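Local coordinates for pentafunctional AROM polypeptide (Schizosaccharomyces pombe, PDB 5SWV), which probably catalyses the dehydroquinate dehydratase and shikimate dehydrogenase steps of the shikimate pathway, at residues R265-L276 / D523-E531. Numbering follows the deposited sequence.
Sequences RSPILHSTAYEL and DAVYQKVIE
L269 and V529 are the nearest CA pair, 5.9 Å, of an antiparallel helix pair in the shikimate dehydrogenase part of the chain. Helix 266-276 of the substrate-binding domain packs here against the chain's last helix, their axes 8.8 Å apart and inclined at 143°. The tight part is formed by the buried L269, T272, V525 and V529: L269 lays CB against CG2 of V529 at 3.7 Å, while its CD1 meets CG1 of V525. L509 of helix 500-516 also touches L269, so this leucine joins three helices. T272 places OG1 beside its backbone N (chi1 -56°), where it bonds to I268 O, and its CG2 approaches V525 CA at 4.1 Å. At the partly exposed end, L276 CD1 touches both A524 CB and V525 CG2, at 4.0 Å and 3.9 Å.

Toward solvent the packing is looser and more polar. K528 passes its aliphatic CD 3.6 Å from T272 OG1 and, bent at chi3 and chi4, ends in a long salt bridge to E531. R265, at the N-cap position, directs NE to V529 O in a weak hydrogen bond, bent to 127° at the hydrogen and doubtful for its short length. R265 NH2 pairs by charge with the C-terminal E531 OXT, 2.9 Å away and well out of the guanidinium plane.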
ATOM      1  N   ARG A 265      -1.802  12.960  19.460  1.00 54.69           N
ATOM      2  CA  ARG A 265      -0.737  11.960  19.400  1.00 55.44           C
ATOM      3  C   ARG A 265      -0.261  11.697  17.971  1.00 52.00           C
ATOM      4  O   ARG A 265       0.443  10.715  17.716  1.00 51.47           O
ATOM      5  CB  ARG A 265      -1.213  10.661  20.055  1.00 59.24           C
ATOM      6  CG  ARG A 265      -1.627  10.852  21.510  1.00 63.45           C
ATOM      7  CD  ARG A 265      -1.862   9.530  22.229  1.00 67.60           C
ATOM      8  NE  ARG A 265      -0.598   8.901  22.625  1.00 72.13           N
ATOM      9  CZ  ARG A 265       0.106   9.174  23.731  1.00 76.26           C
ATOM     10  NH1 ARG A 265      -0.297  10.096  24.614  1.00 76.95           N
ATOM     11  NH2 ARG A 265       1.247   8.513  23.957  1.00 78.22           N
ATOM     12  N   SER A 266      -0.634  12.577  17.045  1.00 48.87           N
ATOM     13  CA  SER A 266      -0.124  12.512  15.684  1.00 47.63           C
ATOM     14  C   SER A 266       1.389  12.712  15.580  1.00 46.05           C
ATOM     15  O   SER A 266       2.022  12.045  14.791  1.00 45.06           O
ATOM     16  CB  SER A 266      -0.855  13.497  14.775  1.00 47.38           C
ATOM     17  OG  SER A 266      -2.108  12.957  14.429  1.00 48.10           O
ATOM     18  N   PRO A 267       1.975  13.617  16.377  1.00 46.27           N
ATOM     19  CA  PRO A 267       3.442  13.709  16.330  1.00 46.67           C
ATOM     20  C   PRO A 267       4.178  12.414  16.691  1.00 46.26           C
ATOM     21  O   PRO A 267       5.148  12.087  16.019  1.00 46.05           O
ATOM     22  CB  PRO A 267       3.758  14.839  17.310  1.00 46.60           C
ATOM     23  CG  PRO A 267       2.533  15.692  17.266  1.00 46.58           C
ATOM     24  CD  PRO A 267       1.399  14.711  17.173  1.00 46.40           C
ATOM     25  N   ILE A 268       3.686  11.662  17.679  1.00 45.69           N
ATOM     26  CA  ILE A 268       4.314  10.385  18.051  1.00 45.84           C
ATOM     27  C   ILE A 268       4.148   9.400  16.905  1.00 44.16           C
ATOM     28  O   ILE A 268       5.078   8.653  16.580  1.00 44.22           O
ATOM     29  CB  ILE A 268       3.748   9.753  19.353  1.00 47.73           C
ATOM     30  CG1 ILE A 268       3.645  10.800  20.483  1.00 50.06           C
ATOM     31  CG2 ILE A 268       4.638   8.600  19.824  1.00 47.30           C
ATOM     32  CD1 ILE A 268       3.258  10.251  21.846  1.00 51.38           C
ATOM     33  N   LEU A 269       2.968   9.417  16.287  1.00 42.46           N
ATOM     34  CA  LEU A 269       2.650   8.482  15.201  1.00 40.95           C
ATOM     35  C   LEU A 269       3.601   8.657  14.031  1.00 39.96           C
ATOM     36  O   LEU A 269       4.249   7.695  13.603  1.00 39.57           O
ATOM     37  CB  LEU A 269       1.169   8.591  14.792  1.00 40.22           C
ATOM     38  CG  LEU A 269       0.609   8.416  13.370  1.00 39.59           C
ATOM     39  CD1 LEU A 269       1.078   7.235  12.543  1.00 39.04           C
ATOM     40  CD2 LEU A 269      -0.916   8.355  13.486  1.00 39.60           C
ATOM     41  N   HIS A 270       3.727   9.883  13.549  1.00 38.99           N
ATOM     42  CA  HIS A 270       4.606  10.150  12.411  1.00 38.05           C
ATOM     43  C   HIS A 270       6.105  10.085  12.760  1.00 37.72           C
ATOM     44  O   HIS A 270       6.890   9.600  11.952  1.00 36.95           O
ATOM     45  CB  HIS A 270       4.226  11.468  11.757  1.00 37.32           C
ATOM     46  CG  HIS A 270       2.875  11.441  11.118  1.00 36.70           C
ATOM     47  ND1 HIS A 270       2.695  11.173   9.780  1.00 36.91           N
ATOM     48  CD2 HIS A 270       1.638  11.638  11.628  1.00 36.52           C
ATOM     49  CE1 HIS A 270       1.407  11.206   9.491  1.00 36.47           C
ATOM     50  NE2 HIS A 270       0.744  11.486  10.595  1.00 36.64           N
ATOM     51  N   SER A 271       6.484  10.550  13.955  1.00 38.28           N
ATOM     52  CA  SER A 271       7.869  10.413  14.477  1.00 38.40           C
ATOM     53  C   SER A 271       8.316   8.974  14.431  1.00 38.35           C
ATOM     54  O   SER A 271       9.408   8.679  13.941  1.00 38.27           O
ATOM     55  CB  SER A 271       7.986  10.863  15.942  1.00 38.82           C
ATOM     56  OG  SER A 271       7.884  12.267  16.070  1.00 39.14           O
ATOM     57  N   THR A 272       7.455   8.095  14.949  1.00 38.11           N
ATOM     58  CA  THR A 272       7.698   6.658  14.933  1.00 37.45           C
ATOM     59  C   THR A 272       7.841   6.155  13.511  1.00 37.59           C
ATOM     60  O   THR A 272       8.751   5.402  13.234  1.00 39.75           O
ATOM     61  CB  THR A 272       6.594   5.882  15.665  1.00 36.56           C
ATOM     62  OG1 THR A 272       6.483   6.385  16.995  1.00 36.59           O
ATOM     63  CG2 THR A 272       6.906   4.413  15.731  1.00 36.28           C
ATOM     64  N   ALA A 273       6.977   6.576  12.602  1.00 37.77           N
ATOM     65  CA  ALA A 273       7.078   6.112  11.215  1.00 38.22           C
ATOM     66  C   ALA A 273       8.432   6.458  10.560  1.00 38.87           C
ATOM     67  O   ALA A 273       9.011   5.616   9.866  1.00 38.69           O
ATOM     68  CB  ALA A 273       5.931   6.661  10.385  1.00 38.20           C
ATOM     69  N   TYR A 274       8.939   7.672  10.801  1.00 39.23           N
ATOM     70  CA  TYR A 274      10.237   8.095  10.246  1.00 39.82           C
ATOM     71  C   TYR A 274      11.363   7.193  10.736  1.00 41.87           C
ATOM     72  O   TYR A 274      12.236   6.774   9.968  1.00 41.59           O
ATOM     73  CB  TYR A 274      10.584   9.540  10.626  1.00 39.51           C
ATOM     74  CG  TYR A 274       9.523  10.580  10.329  1.00 39.30           C
ATOM     75  CD1 TYR A 274       8.801  10.555   9.139  1.00 38.79           C
ATOM     76  CD2 TYR A 274       9.248  11.599  11.238  1.00 38.98           C
ATOM     77  CE1 TYR A 274       7.823  11.488   8.876  1.00 38.19           C
ATOM     78  CE2 TYR A 274       8.280  12.540  10.978  1.00 38.89           C
ATOM     79  CZ  TYR A 274       7.565  12.477   9.795  1.00 38.70           C
ATOM     80  OH  TYR A 274       6.606  13.425   9.515  1.00 38.71           O
ATOM     81  N   GLU A 275      11.312   6.898  12.028  1.00 44.88           N
ATOM     82  CA  GLU A 275      12.313   6.103  12.713  1.00 47.12           C
ATOM     83  C   GLU A 275      12.357   4.685  12.183  1.00 44.87           C
ATOM     84  O   GLU A 275      13.422   4.157  11.964  1.00 45.36           O
ATOM     85  CB  GLU A 275      11.992   6.084  14.196  1.00 52.48           C
ATOM     86  CG  GLU A 275      13.138   5.650  15.080  1.00 59.86           C
ATOM     87  CD  GLU A 275      12.673   5.119  16.436  1.00 66.80           C
ATOM     88  OE1 GLU A 275      11.504   5.371  16.851  1.00 69.39           O
ATOM     89  OE2 GLU A 275      13.500   4.435  17.092  1.00 73.91           O
ATOM     90  N   LEU A 276      11.194   4.080  11.970  1.00 43.23           N
ATOM     91  CA  LEU A 276      11.091   2.737  11.383  1.00 41.79           C
ATOM     92  C   LEU A 276      11.445   2.653   9.898  1.00 39.88           C
ATOM     93  O   LEU A 276      11.746   1.585   9.414  1.00 39.22           O
ATOM     94  CB  LEU A 276       9.684   2.171  11.590  1.00 42.44           C
ATOM     95  CG  LEU A 276       9.280   1.928  13.062  1.00 43.39           C
ATOM     96  CD1 LEU A 276       7.762   1.858  13.218  1.00 43.25           C
ATOM     97  CD2 LEU A 276       9.933   0.666  13.619  1.00 43.09           C
ATOM     98  N   ASP A 523       1.337  -2.135  13.435  1.00 40.59           N
ATOM     99  CA  ASP A 523       1.534  -2.650  14.802  1.00 41.47           C
ATOM    100  C   ASP A 523       2.460  -1.829  15.696  1.00 41.11           C
ATOM    101  O   ASP A 523       2.058  -1.423  16.784  1.00 41.86           O
ATOM    102  CB  ASP A 523       2.062  -4.087  14.767  1.00 42.84           C
ATOM    103  CG  ASP A 523       0.988  -5.116  14.462  1.00 44.36           C
ATOM    104  OD1 ASP A 523      -0.212  -4.775  14.288  1.00 44.20           O
ATOM    105  OD2 ASP A 523       1.373  -6.303  14.412  1.00 46.50           O
ATOM    106  N   ALA A 524       3.695  -1.604  15.248  1.00 40.31           N
ATOM    107  CA  ALA A 524       4.688  -0.871  16.048  1.00 40.04           C
ATOM    108  C   ALA A 524       4.358   0.608  16.179  1.00 39.92           C
ATOM    109  O   ALA A 524       4.703   1.226  17.180  1.00 41.00           O
ATOM    110  CB  ALA A 524       6.090  -1.045  15.487  1.00 39.54           C
ATOM    111  N   VAL A 525       3.692   1.175  15.182  1.00 39.60           N
ATOM    112  CA  VAL A 525       3.288   2.570  15.249  1.00 39.70           C
ATOM    113  C   VAL A 525       2.128   2.725  16.230  1.00 40.46           C
ATOM    114  O   VAL A 525       2.066   3.707  16.963  1.00 40.19           O
ATOM    115  CB  VAL A 525       2.889   3.116  13.872  1.00 39.29           C
ATOM    116  CG1 VAL A 525       2.404   4.548  13.989  1.00 39.24           C
ATOM    117  CG2 VAL A 525       4.074   3.078  12.918  1.00 39.72           C
ATOM    118  N   TYR A 526       1.221   1.755  16.230  1.00 41.37           N
ATOM    119  CA  TYR A 526       0.110   1.710  17.174  1.00 42.42           C
ATOM    120  C   TYR A 526       0.612   1.527  18.618  1.00 44.61           C
ATOM    121  O   TYR A 526       0.111   2.181  19.525  1.00 44.52           O
ATOM    122  CB  TYR A 526      -0.884   0.601  16.748  1.00 41.82           C
ATOM    123  CG  TYR A 526      -2.094   0.437  17.633  1.00 40.96           C
ATOM    124  CD1 TYR A 526      -2.038  -0.353  18.789  1.00 40.64           C
ATOM    125  CD2 TYR A 526      -3.293   1.064  17.325  1.00 40.77           C
ATOM    126  CE1 TYR A 526      -3.132  -0.499  19.619  1.00 40.37           C
ATOM    127  CE2 TYR A 526      -4.403   0.918  18.151  1.00 40.86           C
ATOM    128  CZ  TYR A 526      -4.313   0.134  19.294  1.00 40.68           C
ATOM    129  OH  TYR A 526      -5.401  -0.016  20.103  1.00 40.33           O
ATOM    130  N   GLN A 527       1.611   0.669  18.828  1.00 48.62           N
ATOM    131  CA  GLN A 527       2.150   0.427  20.189  1.00 52.77           C
ATOM    132  C   GLN A 527       2.701   1.666  20.890  1.00 53.31           C
ATOM    133  O   GLN A 527       2.609   1.761  22.112  1.00 53.27           O
ATOM    134  CB  GLN A 527       3.221  -0.694  20.208  1.00 55.21           C
ATOM    135  CG  GLN A 527       2.680  -2.126  20.068  1.00 58.46           C
ATOM    136  CD  GLN A 527       1.437  -2.411  20.937  1.00 60.78           C
ATOM    137  OE1 GLN A 527       1.394  -2.045  22.119  1.00 62.94           O
ATOM    138  NE2 GLN A 527       0.419  -3.053  20.348  1.00 60.31           N
ATOM    139  N   LYS A 528       3.261   2.595  20.111  1.00 54.44           N
ATOM    140  CA  LYS A 528       3.803   3.856  20.626  1.00 55.91           C
ATOM    141  C   LYS A 528       2.749   4.962  20.763  1.00 55.42           C
ATOM    142  O   LYS A 528       2.844   5.811  21.649  1.00 55.48           O
ATOM    143  CB  LYS A 528       5.000   4.313  19.779  1.00 57.50           C
ATOM    144  CG  LYS A 528       6.234   3.423  19.985  1.00 60.94           C
ATOM    145  CD  LYS A 528       7.549   3.996  19.435  1.00 63.21           C
ATOM    146  CE  LYS A 528       8.011   5.275  20.133  1.00 64.30           C
ATOM    147  NZ  LYS A 528       8.115   5.109  21.610  1.00 65.22           N
ATOM    148  N   VAL A 529       1.734   4.947  19.909  1.00 55.76           N
ATOM    149  CA  VAL A 529       0.596   5.842  20.084  1.00 56.49           C
ATOM    150  C   VAL A 529      -0.131   5.518  21.401  1.00 59.53           C
ATOM    151  O   VAL A 529      -0.414   6.432  22.165  1.00 60.72           O
ATOM    152  CB  VAL A 529      -0.369   5.814  18.868  1.00 54.59           C
ATOM    153  CG1 VAL A 529      -1.663   6.551  19.163  1.00 54.19           C
ATOM    154  CG2 VAL A 529       0.291   6.455  17.661  1.00 53.75           C
ATOM    155  N   ILE A 530      -0.405   4.243  21.690  1.00 62.15           N
ATOM    156  CA  ILE A 530      -1.181   3.904  22.907  1.00 64.57           C
ATOM    157  C   ILE A 530      -0.429   4.085  24.230  1.00 67.21           C
ATOM    158  O   ILE A 530      -1.070   4.370  25.248  1.00 67.29           O
ATOM    159  CB  ILE A 530      -1.840   2.497  22.861  1.00 64.13           C
ATOM    160  CG1 ILE A 530      -0.818   1.351  22.927  1.00 63.37           C
ATOM    161  CG2 ILE A 530      -2.716   2.362  21.622  1.00 64.30           C
ATOM    162  CD1 ILE A 530      -1.473  -0.000  23.137  1.00 62.44           C
ATOM    163  N   GLU A 531       0.901   3.914  24.206  1.00 70.26           N
ATOM    164  CA  GLU A 531       1.788   4.105  25.389  1.00 73.16           C
ATOM    165  C   GLU A 531       1.414   5.243  26.343  1.00 75.16           C
ATOM    166  O   GLU A 531       1.539   5.108  27.563  1.00 74.14           O
ATOM    167  CB  GLU A 531       3.239   4.333  24.951  1.00 72.62           C
ATOM    168  CG  GLU A 531       4.074   3.066  24.896  1.00 73.51           C
ATOM    169  CD  GLU A 531       5.539   3.345  24.638  1.00 74.21           C
ATOM    170  OE1 GLU A 531       6.056   4.320  25.220  1.00 74.88           O
ATOM    171  OE2 GLU A 531       6.176   2.591  23.866  1.00 73.70           O
ATOM    172  OXT GLU A 531       1.000   6.325  25.919  1.00 79.08           O
TER